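Medium/long-chain acyl-CoA thioesterase YigI (Shewanella oneidensis, PDB 3E8P) probably hydrolyses medium- and long-chain fatty acyl-CoA thioesters to the free fatty acid and CoA, as a hot-dog-fold thioesterase. Local coordinates at residues D40-R43 with V49-A52; S131-R134 with S140-R143. One frame throughout, in Å; residues are numbered along the deposited sequence.

Contact 1: residues D40-R43 with V49-A52; sequences DIKR and VEVA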
loop_
_atom_site.group_PDB
_atom_site.type_symbol
_atom_site.label_atom_id
_atom_site.label_comp_id
_atom_site.label_asym_id
_atom_site.label_seq_id
_atom_site.Cartn_x
_atom_site.Cartn_y
_atom_site.Cartn_z
ATOM N N ASP A 40 25.451 2.199 -2.803
ATOM C CA ASP A 40 26.221 1.763 -3.978
ATOM C C ASP A 40 25.485 0.856 -4.964
ATOM O O ASP A 40 24.734 -0.037 -4.566
ATOM C CB ASP A 40 27.476 1.010 -3.536
ATOM C CG ASP A 40 28.391 1.844 -2.676
ATOM O OD1 ASP A 40 29.399 1.287 -2.199
ATOM O OD2 ASP A 40 28.114 3.048 -2.480
ATOM N N ILE A 41 25.712 1.082 -6.253
ATOM C CA ILE A 41 25.117 0.241 -7.283
ATOM C C ILE A 41 26.188 -0.809 -7.602
ATOM O O ILE A 41 27.063 -0.595 -8.440
ATOM C CB ILE A 41 24.752 1.047 -8.561
ATOM C CG1 ILE A 41 23.566 1.973 -8.281
ATOM C CG2 ILE A 41 24.359 0.100 -9.689
ATOM C CD1 ILE A 41 23.893 3.135 -7.396
ATOM N N LYS A 42 26.119 -1.935 -6.899
ATOM C CA LYS A 42 27.079 -3.019 -7.060
ATOM C C LYS A 42 27.127 -3.555 -8.485
ATOM O O LYS A 42 28.204 -3.726 -9.048
ATOM C CB LYS A 42 26.748 -4.150 -6.081
ATOM C CG LYS A 42 27.884 -5.130 -5.853
ATOM C CD LYS A 42 27.507 -6.200 -4.829
ATOM C CE LYS A 42 28.661 -7.162 -4.576
ATOM N NZ LYS A 42 28.272 -8.283 -3.675
ATOM N N ARG A 43 25.958 -3.818 -9.061
ATOM C CA ARG A 43 25.859 -4.325 -10.424
ATOM C C ARG A 43 24.550 -3.861 -11.040
ATOM O O ARG A 43 23.546 -3.743 -10.343
ATOM C CB ARG A 43 25.922 -5.855 -10.432
ATOM C CG ARG A 43 27.321 -6.415 -10.242
ATOM C CD ARG A 43 27.308 -7.936 -10.192
ATOM N NE ARG A 43 26.847 -8.454 -8.903
ATOM C CZ ARG A 43 27.520 -8.328 -7.761
ATOM N NH1 ARG A 43 28.688 -7.698 -7.738
ATOM N NH2 ARG A 43 27.035 -8.846 -6.643
ATOM N N VAL A 49 19.036 -5.173 -10.905
ATOM C CA VAL A 49 19.999 -4.361 -10.188
ATOM C C VAL A 49 20.313 -4.907 -8.806
ATOM O O VAL A 49 19.494 -5.569 -8.183
ATOM C CB VAL A 49 19.478 -2.925 -10.001
ATOM C CG1 VAL A 49 18.207 -2.948 -9.151
ATOM C CG2 VAL A 49 20.545 -2.057 -9.332
ATOM N N GLU A 50 21.520 -4.625 -8.338
ATOM C CA GLU A 50 21.927 -5.029 -7.013
ATOM C C GLU A 50 22.440 -3.760 -6.371
ATOM O O GLU A 50 23.356 -3.110 -6.891
ATOM C CB GLU A 50 23.028 -6.084 -7.070
ATOM C CG GLU A 50 23.681 -6.368 -5.721
ATOM C CD GLU A 50 24.355 -7.732 -5.674
ATOM O OE1 GLU A 50 25.113 -7.999 -4.712
ATOM O OE2 GLU A 50 24.114 -8.540 -6.599
ATOM N N VAL A 51 21.818 -3.393 -5.257
ATOM C CA VAL A 51 22.195 -2.203 -4.523
ATOM C C VAL A 51 22.713 -2.638 -3.165
ATOM O O VAL A 51 22.148 -3.533 -2.532
ATOM C CB VAL A 51 20.988 -1.252 -4.336
ATOM C CG1 VAL A 51 21.361 -0.088 -3.446
ATOM C CG2 VAL A 51 20.531 -0.733 -5.689
ATOM N N ALA A 52 23.800 -2.012 -2.730
ATOM C CA ALA A 52 24.394 -2.331 -1.443
ATOM C C ALA A 52 24.728 -1.050 -0.700
ATOM O O ALA A 52 24.971 -0.003 -1.306
ATOM C CB ALA A 52 25.648 -3.164 -1.632
#
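Asp-40 and Ala-52 pair as antiparallel neighbours at one end of the hairpin formed by strands 40-44 and 49-54, each backbone nitrogen bonding to the other's carbonyl oxygen. The Asp-40 N to Ala-52 O bond is short, 2.7 Å. Asp-40 O, besides accepting from Ala-52 N, receives a CA-H contact from Val-51 CA at 3.3 Å. Ile-41 turns to the face that also carries Val-51, where its CG2 lies loosely beside CG2 of Val-49. At Lys-42 the strand breaks step: its backbone is in a helical conformation, and Lys-42 and Arg-43 together stand opposite Glu-50, a classic beta bulge. The extra residue brings both basic side chains to the same side as the carboxylate. Lys-42 sends CG anti to its backbone N (chi1 -163°) and runs extended alongside Glu-50, ending with NZ in a salt bridge to Glu-50 OE1 at 3.3 Å, long and weak as a hydrogen bond. Arg-43 instead bends at chi3 (-77°), which brings NH2 to 2.9 Å from both OE1 and OE2 of Glu-50, a salt bridge in which OE1 is the oxygen shared with Lys-42; its guanidinium stands nearly perpendicular to the carboxylate plane, 81° apart. One carboxylate thus meets two cations, an arrangement likely to favour its ionised form. Within the bulge, Glu-50 N bonds to Arg-43 O at 3.0 Å, whereas the return bond from Arg-43 N to Glu-50 O is weak. Helix 14-29 packs on Ile-41 through Ala-24 and Phe-27, helix 70-90 covers Val-49 and Val-51, and Val-51 continues the sheet by backbone bonding to Gly-128 of strand 125-134.

Contact 2: residues S131-R134 with S140-R143; sequences SVIR and SVCR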
loop_
_atom_site.group_PDB
_atom_site.type_symbol
_atom_site.label_atom_id
_atom_site.label_comp_id
_atom_site.label_asym_id
_atom_site.label_seq_id
_atom_site.Cartn_x
_atom_site.Cartn_y
_atom_site.Cartn_z
ATOM N N SER A 131 12.485 -7.007 -8.885
ATOM C CA SER A 131 12.033 -7.571 -10.142
ATOM C C SER A 131 10.750 -6.877 -10.554
ATOM O O SER A 131 10.039 -6.280 -9.730
ATOM C CB SER A 131 11.803 -9.087 -10.026
ATOM O OG SER A 131 10.767 -9.402 -9.107
ATOM N N VAL A 132 10.469 -6.954 -11.845
ATOM C CA VAL A 132 9.298 -6.335 -12.437
ATOM C C VAL A 132 8.152 -7.328 -12.387
ATOM O O VAL A 132 8.300 -8.456 -12.847
ATOM C CB VAL A 132 9.585 -5.960 -13.914
ATOM C CG1 VAL A 132 8.353 -5.317 -14.558
ATOM C CG2 VAL A 132 10.788 -5.023 -13.981
ATOM N N ILE A 133 7.019 -6.935 -11.815
ATOM C CA ILE A 133 5.889 -7.851 -11.766
ATOM C C ILE A 133 4.842 -7.436 -12.791
ATOM O O ILE A 133 3.934 -8.195 -13.112
ATOM C CB ILE A 133 5.283 -7.958 -10.344
ATOM C CG1 ILE A 133 4.865 -6.586 -9.815
ATOM C CG2 ILE A 133 6.319 -8.584 -9.404
ATOM C CD1 ILE A 133 4.078 -6.679 -8.516
ATOM N N ARG A 134 4.994 -6.226 -13.313
ATOM C CA ARG A 134 4.113 -5.707 -14.351
ATOM C C ARG A 134 4.925 -4.706 -15.154
ATOM O O ARG A 134 5.256 -3.634 -14.657
ATOM C CB ARG A 134 2.885 -5.013 -13.762
ATOM C CG ARG A 134 2.146 -4.174 -14.788
ATOM C CD ARG A 134 0.844 -3.643 -14.259
ATOM N NE ARG A 134 0.228 -2.697 -15.185
ATOM C CZ ARG A 134 -1.053 -2.345 -15.139
ATOM N NH1 ARG A 134 -1.851 -2.866 -14.217
ATOM N NH2 ARG A 134 -1.535 -1.466 -16.009
ATOM N N SER A 140 5.171 0.854 -14.593
ATOM C CA SER A 140 5.645 -0.475 -14.210
ATOM C C SER A 140 5.538 -0.670 -12.696
ATOM O O SER A 140 5.750 0.271 -11.924
ATOM C CB SER A 140 7.107 -0.678 -14.620
ATOM O OG SER A 140 7.240 -0.712 -16.025
ATOM N N VAL A 141 5.197 -1.888 -12.282
ATOM C CA VAL A 141 5.107 -2.217 -10.867
ATOM C C VAL A 141 6.231 -3.201 -10.561
ATOM O O VAL A 141 6.485 -4.119 -11.338
ATOM C CB VAL A 141 3.744 -2.845 -10.503
ATOM C CG1 VAL A 141 3.652 -3.051 -8.983
ATOM C CG2 VAL A 141 2.613 -1.930 -10.959
ATOM N N CYS A 142 6.914 -2.992 -9.439
ATOM C CA CYS A 142 8.029 -3.846 -9.046
ATOM C C CYS A 142 7.986 -4.316 -7.599
ATOM O O CYS A 142 7.332 -3.708 -6.750
ATOM C CB CYS A 142 9.349 -3.103 -9.241
ATOM S SG CYS A 142 9.613 -2.438 -10.887
ATOM N N ARG A 143 8.701 -5.406 -7.334
ATOM C CA ARG A 143 8.826 -5.939 -5.987
ATOM C C ARG A 143 10.297 -5.772 -5.593
ATOM O O ARG A 143 11.195 -6.040 -6.391
ATOM C CB ARG A 143 8.434 -7.418 -5.941
ATOM C CG ARG A 143 6.962 -7.635 -5.644
ATOM C CD ARG A 143 6.631 -9.084 -5.345
ATOM N NE ARG A 143 5.289 -9.206 -4.779
ATOM C CZ ARG A 143 4.707 -10.357 -4.451
ATOM N NH1 ARG A 143 5.349 -11.506 -4.629
ATOM N NH2 ARG A 143 3.483 -10.351 -3.941
#
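Ser-131 and Arg-143 exchange two backbone hydrogen bonds in an antiparallel pairing that shifts by one residue before Arg-134 meets Val-141. This is a classic beta bulge in the hairpin of strands 125-134 and 139-148: Ile-133 N and Arg-134 N both donate to Val-141 O, at 2.9 and 3.3 Å, from the same face of its carbonyl plane. Ile-133 carries CG1 between its backbone N and carbonyl carbon (chi1 56°), a placement that lays CG1 over Val-141 O at 3.3 Å and brings CD1 to Val-141 CG1 at 3.7 Å. Its other branch, CG2, meets Arg-143 CG at 3.9 Å, the two side chains crossing at about a right angle. An alanine here would lose both branches, and would probably leave Val-141 CG1 without its CD1 neighbour and the aliphatic part of Arg-143 without the methyl it crosses. Arg-134 lies across the other methyl of Val-141, its CD near CG2, while its NH1 bonds to Tyr-117 O of the second subunit. Arg-143 makes a cation-pi contact with Phe-156 of that same subunit. On the face shared by Val-132 and Cys-142, helix 70-90 packs against both residues, and Val-132 CG2 rests 4.2 Å from Cys-142 SG.

Contact 1 closes before contact 2 opens along the chain, and each joins the two strands of a hairpin in the same six-stranded antiparallel sheet. The hairpins adjoin where strand 49-54 runs beside strand 125-134, yet the contacts do not touch: their centres are 18 Å apart and their nearest atoms about 7 Å. Helix 70-90, the long helix round which a hot-dog sheet wraps, packs against both. Contact 1 includes strand 40-44, outermost within the chain, and no other subunit reaches it. Contact 2 lies further into the strand order and meets two other subunits, so one sheet serves both the monomer core and the assembly.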